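Local coordinates for protein probable endoglucanase (Gluconacetobacter xylinus, PDB 1WZZ) that hydrolyses internal beta-1,4-glucosidic linkages of cellulose and carboxymethyl-cellulose as a secreted family 8 endoglucanase, at residues L31-V37 with S69-W73. Residues are numbered along the deposited sequence; the frame is centred on the assembly and turned at random.
Sequences LRPSGRV and SMWMW. With SO4 (sulfate ion), chain B.
R36 lies along the indole of W73. R36 CB sits over one face of the W73 indole, 3.8 Å from the centroid of the five-membered ring, a CH-pi contact. R36 CD continues to the six-membered ring, 3.5 Å from W73 CZ2. CG of R36 is anti to the backbone N (chi1 179°), which sets the aliphatic chain beside the indole; a bend at chi3 (78°) then turns the guanidinium to the sulfate. R36 NE gives a hydrogen bond to sulfate O1 at 2.8 Å, and NH2 gives one to O2. S34 OG donates to the same O1 at 2.6 Å and accepts from R36 N, forming an ST turn. R32 NH1 adds a weak bond to O3. The sulfate probably comes from the crystallisation liquor. With an alanine in place of W73, a gap would probably open beside R36 CB and CD, and the aliphatic chain of R36 would lose the face it lies against, though the sulfate, S46 and G43 would still hold its guanidinium.

G35 ends the type I turn begun at R32. It comes so close to the helix that a CB would clash with S69 O. M70 CA makes a CA-H...O contact with G35 O at 3.3 Å. S69 OG is bonded to two waters, which donate to R32 O and P33 O. L31 CD1 meets M70 CG at 3.5 Å, and V37 CG2 touches its selenium.

Q51 of helix 48-61 donates through NE2 to both G35 O and M70 O. F90 of strand 89-91 meets W73 edge-to-face. The contact thus joins the loop after helix 18-30 to helix 64-77 of the (alpha/alpha)6 barrel, with helix 48-61 alongside.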
loop_
_atom_site.group_PDB
_atom_site.type_symbol
_atom_site.label_atom_id
_atom_site.label_comp_id
_atom_site.label_asym_id
_atom_site.label_seq_id
_atom_site.Cartn_x
_atom_site.Cartn_y
_atom_site.Cartn_z
ATOM N N LEU A 31 -2.862 -1.579 18.466
ATOM C CA LEU A 31 -1.619 -2.274 18.790
ATOM C C LEU A 31 -1.710 -3.048 20.096
ATOM O O LEU A 31 -1.947 -2.458 21.153
ATOM C CB LEU A 31 -0.466 -1.269 18.863
ATOM C CG LEU A 31 0.882 -1.893 19.241
ATOM C CD1 LEU A 31 1.213 -3.020 18.259
ATOM C CD2 LEU A 31 1.973 -0.841 19.240
ATOM N N ARG A 32 -1.557 -4.366 20.013
ATOM C CA ARG A 32 -1.575 -5.224 21.218
ATOM C C ARG A 32 -0.180 -5.212 21.833
ATOM O O ARG A 32 0.814 -4.963 21.147
ATOM C CB ARG A 32 -1.946 -6.662 20.848
ATOM C CG ARG A 32 -3.376 -6.842 20.380
ATOM C CD ARG A 32 -4.348 -6.452 21.479
ATOM N NE ARG A 32 -5.730 -6.674 21.069
ATOM C CZ ARG A 32 -6.317 -7.868 21.019
ATOM N NH1 ARG A 32 -5.643 -8.959 21.363
ATOM N NH2 ARG A 32 -7.571 -7.971 20.607
ATOM N N PRO A 33 -0.074 -5.488 23.146
ATOM C CA PRO A 33 1.232 -5.498 23.811
ATOM C C PRO A 33 2.198 -6.507 23.184
ATOM O O PRO A 33 3.413 -6.337 23.262
ATOM C CB PRO A 33 0.886 -5.862 25.262
ATOM C CG PRO A 33 -0.502 -5.352 25.427
ATOM C CD PRO A 33 -1.169 -5.704 24.107
ATOM N N SER A 34 1.645 -7.542 22.567
ATOM C CA SER A 34 2.448 -8.573 21.902
ATOM C C SER A 34 3.202 -8.030 20.692
ATOM O O SER A 34 4.172 -8.636 20.240
ATOM C CB SER A 34 1.550 -9.708 21.418
ATOM O OG SER A 34 0.621 -9.251 20.451
ATOM N N GLY A 35 2.746 -6.892 20.170
ATOM C CA GLY A 35 3.381 -6.322 18.993
ATOM C C GLY A 35 2.518 -6.557 17.763
ATOM O O GLY A 35 2.837 -6.074 16.679
ATOM N N ARG A 36 1.419 -7.282 17.933
ATOM C CA ARG A 36 0.502 -7.582 16.838
ATOM C C ARG A 36 -0.489 -6.442 16.606
ATOM O O ARG A 36 -1.065 -5.911 17.561
ATOM C CB ARG A 36 -0.243 -8.880 17.166
ATOM C CG ARG A 36 -1.234 -9.324 16.161
ATOM C CD ARG A 36 -1.718 -10.755 16.452
ATOM N NE ARG A 36 -2.708 -10.820 17.519
ATOM C CZ ARG A 36 -4.014 -10.697 17.328
ATOM N NH1 ARG A 36 -4.491 -10.502 16.108
ATOM N NH2 ARG A 36 -4.848 -10.780 18.357
ATOM N N VAL A 37 -0.639 -6.029 15.343
ATOM C CA VAL A 37 -1.612 -4.998 14.971
ATOM C C VAL A 37 -2.915 -5.732 14.628
ATOM O O VAL A 37 -2.935 -6.644 13.790
ATOM C CB VAL A 37 -1.110 -4.186 13.738
ATOM C CG1 VAL A 37 -2.214 -3.215 13.212
ATOM C CG2 VAL A 37 0.133 -3.439 14.128
ATOM N N SER A 69 8.576 -3.622 19.115
ATOM C CA SER A 69 7.598 -4.633 19.438
ATOM C C SER A 69 6.927 -5.188 18.182
ATOM O O SER A 69 6.792 -6.402 18.038
ATOM C CB SER A 69 6.533 -4.056 20.380
ATOM O OG SER A 69 5.594 -5.052 20.785
HETATM N N MSE A 70 6.499 -4.309 17.273
HETATM C CA MSE A 70 5.828 -4.777 16.066
HETATM C C MSE A 70 6.760 -5.505 15.119
HETATM O O MSE A 70 6.346 -6.459 14.465
HETATM C CB MSE A 70 5.155 -3.612 15.318
HETATM C CG MSE A 70 4.005 -3.022 16.114
HETATM SE SE MSE A 70 3.126 -1.583 15.104
HETATM C CE MSE A 70 4.430 -0.299 15.459
ATOM N N TRP A 71 7.990 -5.052 15.019
ATOM C CA TRP A 71 8.937 -5.718 14.119
ATOM C C TRP A 71 9.312 -7.083 14.685
ATOM O O TRP A 71 9.346 -8.095 13.969
ATOM C CB TRP A 71 10.166 -4.840 13.940
ATOM C CG TRP A 71 11.300 -5.476 13.199
ATOM C CD1 TRP A 71 12.616 -5.366 13.516
ATOM C CD2 TRP A 71 11.242 -6.306 12.008
ATOM N NE1 TRP A 71 13.393 -6.063 12.616
ATOM C CE2 TRP A 71 12.582 -6.652 11.684
ATOM C CE3 TRP A 71 10.202 -6.790 11.195
ATOM C CZ2 TRP A 71 12.911 -7.463 10.583
ATOM C CZ3 TRP A 71 10.539 -7.605 10.089
ATOM C CH2 TRP A 71 11.885 -7.929 9.808
HETATM N N MSE A 72 9.598 -7.133 15.975
HETATM C CA MSE A 72 9.900 -8.447 16.538
HETATM C C MSE A 72 8.719 -9.401 16.302
HETATM O O MSE A 72 8.926 -10.564 15.956
HETATM C CB MSE A 72 10.217 -8.347 18.039
HETATM C CG MSE A 72 10.466 -9.696 18.671
HETATM SE SE MSE A 72 11.079 -9.464 20.489
HETATM C CE MSE A 72 9.365 -9.310 21.352
ATOM N N TRP A 73 7.474 -8.928 16.447
ATOM C CA TRP A 73 6.320 -9.793 16.235
ATOM C C TRP A 73 6.237 -10.232 14.761
ATOM O O TRP A 73 5.997 -11.415 14.460
ATOM C CB TRP A 73 5.007 -9.097 16.626
ATOM C CG TRP A 73 3.831 -10.062 16.615
ATOM C CD1 TRP A 73 3.381 -10.819 17.672
ATOM C CD2 TRP A 73 3.037 -10.457 15.485
ATOM N NE1 TRP A 73 2.370 -11.650 17.264
ATOM C CE2 TRP A 73 2.139 -11.453 15.929
ATOM C CE3 TRP A 73 3.001 -10.070 14.136
ATOM C CZ2 TRP A 73 1.219 -12.067 15.080
ATOM C CZ3 TRP A 73 2.083 -10.681 13.296
ATOM C CH2 TRP A 73 1.205 -11.670 13.768
HETATM S S SO4 B . -2.383 -11.085 21.246
HETATM O O1 SO4 B . -1.670 -10.456 20.114
HETATM O O2 SO4 B . -3.669 -11.636 20.785
HETATM O O3 SO4 B . -2.648 -10.071 22.279
HETATM O O4 SO4 B . -1.525 -12.152 21.792
HETATM O O HOH W 1 3.357 -3.537 21.173
HETATM O O HOH W 2 6.491 -6.868 22.609
#